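PDB 1QNR: endo-1,4-b-d-mannanase, which probably hydrolyses internal beta-1,4-mannosidic bonds of mannan polysaccharides, as an endo-acting beta-mannanase of glycoside hydrolase family 5. Local coordinates for residues Q141-V152 against W183-L194. Residues are numbered along the deposited sequence; the frame is centred on the assembly and turned at random. Where two conformers were deposited one is given.
Sequences QTQYRKYVQAVV and WATSVSQYVKSL
Trp183 NE1 donates to Gln141 OE1, a bond 2.9 Å long and bent to 142° at the hydrogen. The oxygen lies in the indole plane, but the donor sits above the carbonyl plane. Gln141 NE2 bonds Trp134 O, which helps fix the amide. Trp183 CZ2 also meets Tyr144 CE2 at 3.9 Å, while Tyr144 OH bonds Leu166 O. A leucine in place of Trp183 would probably leave Gln141 OE1 without this donor and open a gap beside the Tyr144 ring.

Deeper in, Val187 CG1 packs at the edge of the Tyr144 ring. Val148 CG1 meets Val191 CG2 at 4.0 Å, and Val152 CG1 rests on Leu194 CB. Val152 and Val191 both touch Trp164 of strand 161-165. The Tyr190 ring reaches across to the other helix, because its CG stands anti to the backbone N (chi1 178°). At the edge of the ring, CE2 meets Arg145 O at 3.6 Å, and the OH lies near Gln149 CB.

Arg145 has two deposited conformers. In one, its NH1 donates to Ser186 OG at 2.7 Å, and its NH2 donates to a water that in turn donates to Ser186 O. Tyr190 CB then lies over one face of the guanidinium.

The helices, 138-155 and 178-194, run roughly parallel, with short-segment axes 10.5 Å apart and crossing at -34°. They are neighbouring outer helices of the TIM barrel. The chemistry is divided: on the inner side the valines pack with Tyr144 and Trp183, whose buried N-H is satisfied by Gln141. Toward the surface Tyr190 covers the partly exposed side, and Arg145, in one conformer, adds a polar, water-assisted link to Ser186.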
loop_
_atom_site.group_PDB
_atom_site.type_symbol
_atom_site.label_atom_id
_atom_site.label_comp_id
_atom_site.label_asym_id
_atom_site.label_seq_id
_atom_site.Cartn_x
_atom_site.Cartn_y
_atom_site.Cartn_z
ATOM N N GLN A 141 0.636 -2.348 -20.874
ATOM C CA GLN A 141 1.156 -1.117 -20.228
ATOM C C GLN A 141 0.406 0.124 -20.721
ATOM O O GLN A 141 0.233 1.053 -19.928
ATOM C CB GLN A 141 2.678 -1.001 -20.512
ATOM C CG GLN A 141 3.513 -2.042 -19.742
ATOM C CD GLN A 141 3.278 -1.974 -18.221
ATOM O OE1 GLN A 141 3.377 -0.897 -17.613
ATOM N NE2 GLN A 141 2.957 -3.147 -17.643
ATOM N N THR A 142 -0.051 0.134 -22.016
ATOM C CA THR A 142 -0.827 1.264 -22.497
ATOM C C THR A 142 -2.139 1.408 -21.740
ATOM O O THR A 142 -2.533 2.510 -21.280
ATOM C CB THR A 142 -1.112 1.103 -24.014
ATOM O OG1 THR A 142 0.192 1.212 -24.644
ATOM C CG2 THR A 142 -1.978 2.244 -24.553
ATOM N N GLN A 143 -2.854 0.303 -21.467
ATOM C CA GLN A 143 -4.073 0.360 -20.653
ATOM C C GLN A 143 -3.789 0.643 -19.187
ATOM O O GLN A 143 -4.531 1.491 -18.599
ATOM C CB GLN A 143 -4.930 -0.924 -20.839
ATOM C CG GLN A 143 -6.299 -0.806 -20.193
ATOM C CD GLN A 143 -7.191 0.278 -20.753
ATOM O OE1 GLN A 143 -7.146 0.575 -21.968
ATOM N NE2 GLN A 143 -8.053 0.925 -19.949
ATOM N N TYR A 144 -2.767 0.063 -18.578
ATOM C CA TYR A 144 -2.380 0.384 -17.178
ATOM C C TYR A 144 -2.139 1.888 -17.052
ATOM O O TYR A 144 -2.599 2.517 -16.048
ATOM C CB TYR A 144 -1.153 -0.434 -16.763
ATOM C CG TYR A 144 -0.479 -0.021 -15.465
ATOM C CD1 TYR A 144 -1.033 -0.329 -14.198
ATOM C CD2 TYR A 144 0.769 0.617 -15.498
ATOM C CE1 TYR A 144 -0.389 0.080 -13.023
ATOM C CE2 TYR A 144 1.440 0.986 -14.318
ATOM C CZ TYR A 144 0.824 0.740 -13.085
ATOM O OH TYR A 144 1.550 1.147 -11.954
ATOM N N ARG A 145 -1.386 2.489 -18.000
ATOM C CA ARG A 145 -1.142 3.943 -17.868
ATOM C C ARG A 145 -2.420 4.768 -18.099
ATOM O O ARG A 145 -2.587 5.840 -17.452
ATOM C CB ARG A 145 -0.022 4.436 -18.843
ATOM C CG ARG A 145 1.317 3.730 -18.539
ATOM C CD ARG A 145 2.365 4.302 -19.538
ATOM N NE ARG A 145 3.672 4.054 -18.993
ATOM C CZ ARG A 145 4.767 4.774 -18.985
ATOM N NH1 ARG A 145 5.786 4.130 -18.394
ATOM N NH2 ARG A 145 4.848 6.034 -19.520
ATOM N N LYS A 146 -3.349 4.296 -18.934
ATOM C CA LYS A 146 -4.634 5.015 -19.077
ATOM C C LYS A 146 -5.394 4.937 -17.750
ATOM O O LYS A 146 -6.022 5.940 -17.332
ATOM C CB LYS A 146 -5.497 4.381 -20.189
ATOM C CG LYS A 146 -5.099 4.704 -21.613
ATOM C CD LYS A 146 -6.144 4.122 -22.601
ATOM C CE LYS A 146 -7.456 4.842 -22.526
ATOM N NZ LYS A 146 -8.275 4.734 -23.781
ATOM N N TYR A 147 -5.311 3.803 -17.034
ATOM C CA TYR A 147 -5.996 3.711 -15.703
ATOM C C TYR A 147 -5.306 4.546 -14.656
ATOM O O TYR A 147 -6.001 5.279 -13.918
ATOM C CB TYR A 147 -6.011 2.172 -15.285
ATOM C CG TYR A 147 -6.806 2.034 -13.991
ATOM C CD1 TYR A 147 -8.207 2.232 -14.029
ATOM C CD2 TYR A 147 -6.183 1.756 -12.780
ATOM C CE1 TYR A 147 -8.958 2.178 -12.862
ATOM C CE2 TYR A 147 -6.945 1.697 -11.598
ATOM C CZ TYR A 147 -8.286 1.964 -11.656
ATOM O OH TYR A 147 -9.063 1.934 -10.459
ATOM N N VAL A 148 -3.989 4.579 -14.591
ATOM C CA VAL A 148 -3.241 5.512 -13.728
ATOM C C VAL A 148 -3.732 6.941 -13.980
ATOM O O VAL A 148 -3.963 7.714 -13.008
ATOM C CB VAL A 148 -1.714 5.373 -13.950
ATOM C CG1 VAL A 148 -0.940 6.482 -13.228
ATOM C CG2 VAL A 148 -1.190 4.012 -13.478
ATOM N N GLN A 149 -3.762 7.355 -15.273
ATOM C CA GLN A 149 -4.254 8.753 -15.474
ATOM C C GLN A 149 -5.666 8.967 -14.957
ATOM O O GLN A 149 -5.942 10.102 -14.419
ATOM C CB GLN A 149 -4.116 9.096 -16.993
ATOM C CG GLN A 149 -4.408 10.573 -17.279
ATOM C CD GLN A 149 -5.821 11.035 -17.423
ATOM O OE1 GLN A 149 -6.788 10.302 -17.695
ATOM N NE2 GLN A 149 -6.062 12.355 -17.276
ATOM N N ALA A 150 -6.535 7.992 -15.160
ATOM C CA ALA A 150 -7.944 8.186 -14.697
ATOM C C ALA A 150 -8.024 8.303 -13.187
ATOM O O ALA A 150 -8.896 9.057 -12.705
ATOM C CB ALA A 150 -8.780 7.003 -15.189
ATOM N N VAL A 151 -7.144 7.600 -12.423
ATOM C CA VAL A 151 -7.228 7.744 -10.962
ATOM C C VAL A 151 -6.515 8.982 -10.478
ATOM O O VAL A 151 -7.098 9.841 -9.750
ATOM C CB VAL A 151 -6.599 6.490 -10.284
ATOM C CG1 VAL A 151 -6.516 6.660 -8.731
ATOM C CG2 VAL A 151 -7.451 5.224 -10.612
ATOM N N VAL A 152 -5.278 9.229 -10.952
ATOM C CA VAL A 152 -4.481 10.378 -10.507
ATOM C C VAL A 152 -5.198 11.690 -10.822
ATOM O O VAL A 152 -5.218 12.609 -9.955
ATOM C CB VAL A 152 -3.057 10.404 -11.070
ATOM C CG1 VAL A 152 -2.350 11.711 -10.744
ATOM C CG2 VAL A 152 -2.232 9.221 -10.538
ATOM N N TRP A 183 10.913 -0.533 -15.365
ATOM C CA TRP A 183 9.455 -0.243 -15.364
ATOM C C TRP A 183 9.132 0.779 -14.262
ATOM O O TRP A 183 8.409 1.774 -14.539
ATOM C CB TRP A 183 8.755 -1.592 -15.070
ATOM C CG TRP A 183 7.257 -1.447 -14.847
ATOM C CD1 TRP A 183 6.277 -1.341 -15.829
ATOM C CD2 TRP A 183 6.562 -1.427 -13.577
ATOM N NE1 TRP A 183 5.039 -1.173 -15.251
ATOM C CE2 TRP A 183 5.207 -1.227 -13.861
ATOM C CE3 TRP A 183 7.006 -1.510 -12.244
ATOM C CZ2 TRP A 183 4.265 -1.197 -12.835
ATOM C CZ3 TRP A 183 6.027 -1.457 -11.217
ATOM C CH2 TRP A 183 4.658 -1.281 -11.523
ATOM N N ALA A 184 9.674 0.603 -13.048
ATOM C CA ALA A 184 9.352 1.560 -11.984
ATOM C C ALA A 184 9.894 2.951 -12.259
ATOM O O ALA A 184 9.240 3.969 -11.920
ATOM C CB ALA A 184 9.895 1.041 -10.640
ATOM N N THR A 185 11.069 3.025 -12.935
ATOM C CA THR A 185 11.614 4.331 -13.314
ATOM C C THR A 185 10.662 5.010 -14.285
ATOM O O THR A 185 10.278 6.236 -14.072
ATOM C CB THR A 185 13.025 4.109 -13.961
ATOM O OG1 THR A 185 13.924 3.595 -12.999
ATOM C CG2 THR A 185 13.601 5.426 -14.515
ATOM N N SER A 186 10.250 4.367 -15.365
ATOM C CA SER A 186 9.359 4.979 -16.353
ATOM C C SER A 186 7.974 5.311 -15.803
ATOM O O SER A 186 7.432 6.438 -16.057
ATOM C CB SER A 186 9.199 4.022 -17.563
ATOM O OG SER A 186 8.451 4.727 -18.550
ATOM N N VAL A 187 7.362 4.373 -15.018
ATOM C CA VAL A 187 5.996 4.666 -14.547
ATOM C C VAL A 187 6.042 5.767 -13.494
ATOM O O VAL A 187 5.131 6.641 -13.514
ATOM C CB VAL A 187 5.314 3.398 -13.987
ATOM C CG1 VAL A 187 3.949 3.684 -13.347
ATOM C CG2 VAL A 187 5.133 2.322 -15.083
ATOM N N SER A 188 7.009 5.797 -12.588
ATOM C CA SER A 188 7.015 6.902 -11.562
ATOM C C SER A 188 7.265 8.235 -12.253
ATOM O O SER A 188 6.725 9.235 -11.804
ATOM C CB SER A 188 8.008 6.625 -10.436
ATOM O OG SER A 188 9.395 6.457 -10.904
ATOM N N GLN A 189 8.139 8.313 -13.277
ATOM C CA GLN A 189 8.245 9.561 -14.064
ATOM C C GLN A 189 6.915 9.947 -14.668
ATOM O O GLN A 189 6.537 11.170 -14.642
ATOM C CB GLN A 189 9.303 9.426 -15.211
ATOM C CG GLN A 189 10.740 9.400 -14.751
ATOM C CD GLN A 189 11.708 9.088 -15.907
ATOM O OE1 GLN A 189 11.317 9.133 -17.093
ATOM N NE2 GLN A 189 12.940 8.830 -15.546
ATOM N N TYR A 190 6.113 9.004 -15.183
ATOM C CA TYR A 190 4.777 9.336 -15.729
ATOM C C TYR A 190 3.862 9.871 -14.659
ATOM O O TYR A 190 3.146 10.894 -14.868
ATOM C CB TYR A 190 4.194 8.066 -16.397
ATOM C CG TYR A 190 2.797 8.252 -16.965
ATOM C CD1 TYR A 190 2.599 9.228 -17.957
ATOM C CD2 TYR A 190 1.664 7.548 -16.566
ATOM C CE1 TYR A 190 1.341 9.525 -18.518
ATOM C CE2 TYR A 190 0.406 7.745 -17.132
ATOM C CZ TYR A 190 0.277 8.768 -18.062
ATOM O OH TYR A 190 -1.011 9.016 -18.589
ATOM N N VAL A 191 3.823 9.255 -13.474
ATOM C CA VAL A 191 2.954 9.773 -12.392
ATOM C C VAL A 191 3.367 11.195 -12.020
ATOM O O VAL A 191 2.472 12.084 -11.885
ATOM C CB VAL A 191 3.019 8.867 -11.120
ATOM C CG1 VAL A 191 2.160 9.433 -9.962
ATOM C CG2 VAL A 191 2.498 7.458 -11.445
ATOM N N LYS A 192 4.666 11.475 -11.914
ATOM C CA LYS A 192 5.129 12.846 -11.596
ATOM C C LYS A 192 4.736 13.845 -12.684
ATOM O O LYS A 192 4.520 15.065 -12.395
ATOM C CB LYS A 192 6.643 12.887 -11.328
ATOM C CG LYS A 192 7.044 12.104 -10.052
ATOM C CD LYS A 192 6.625 12.829 -8.777
ATOM C CE LYS A 192 7.438 12.292 -7.577
ATOM N NZ LYS A 192 7.041 12.892 -6.264
ATOM N N SER A 193 4.595 13.389 -13.943
ATOM C CA SER A 193 4.174 14.294 -15.049
ATOM C C SER A 193 2.700 14.642 -14.981
ATOM O O SER A 193 2.251 15.625 -15.621
ATOM C CB SER A 193 4.463 13.629 -16.432
ATOM O OG SER A 193 3.485 12.668 -16.882
ATOM N N LEU A 194 1.902 13.817 -14.229
ATOM C CA LEU A 194 0.490 14.078 -14.056
ATOM C C LEU A 194 0.181 14.849 -12.771
ATOM O O LEU A 194 -0.953 15.402 -12.643
ATOM C CB LEU A 194 -0.296 12.729 -13.890
ATOM C CG LEU A 194 -0.180 11.800 -15.116
ATOM C CD1 LEU A 194 -0.919 10.485 -14.810
ATOM C CD2 LEU A 194 -0.884 12.460 -16.334
HETATM O O HOH W 1 7.273 7.676 -18.594
#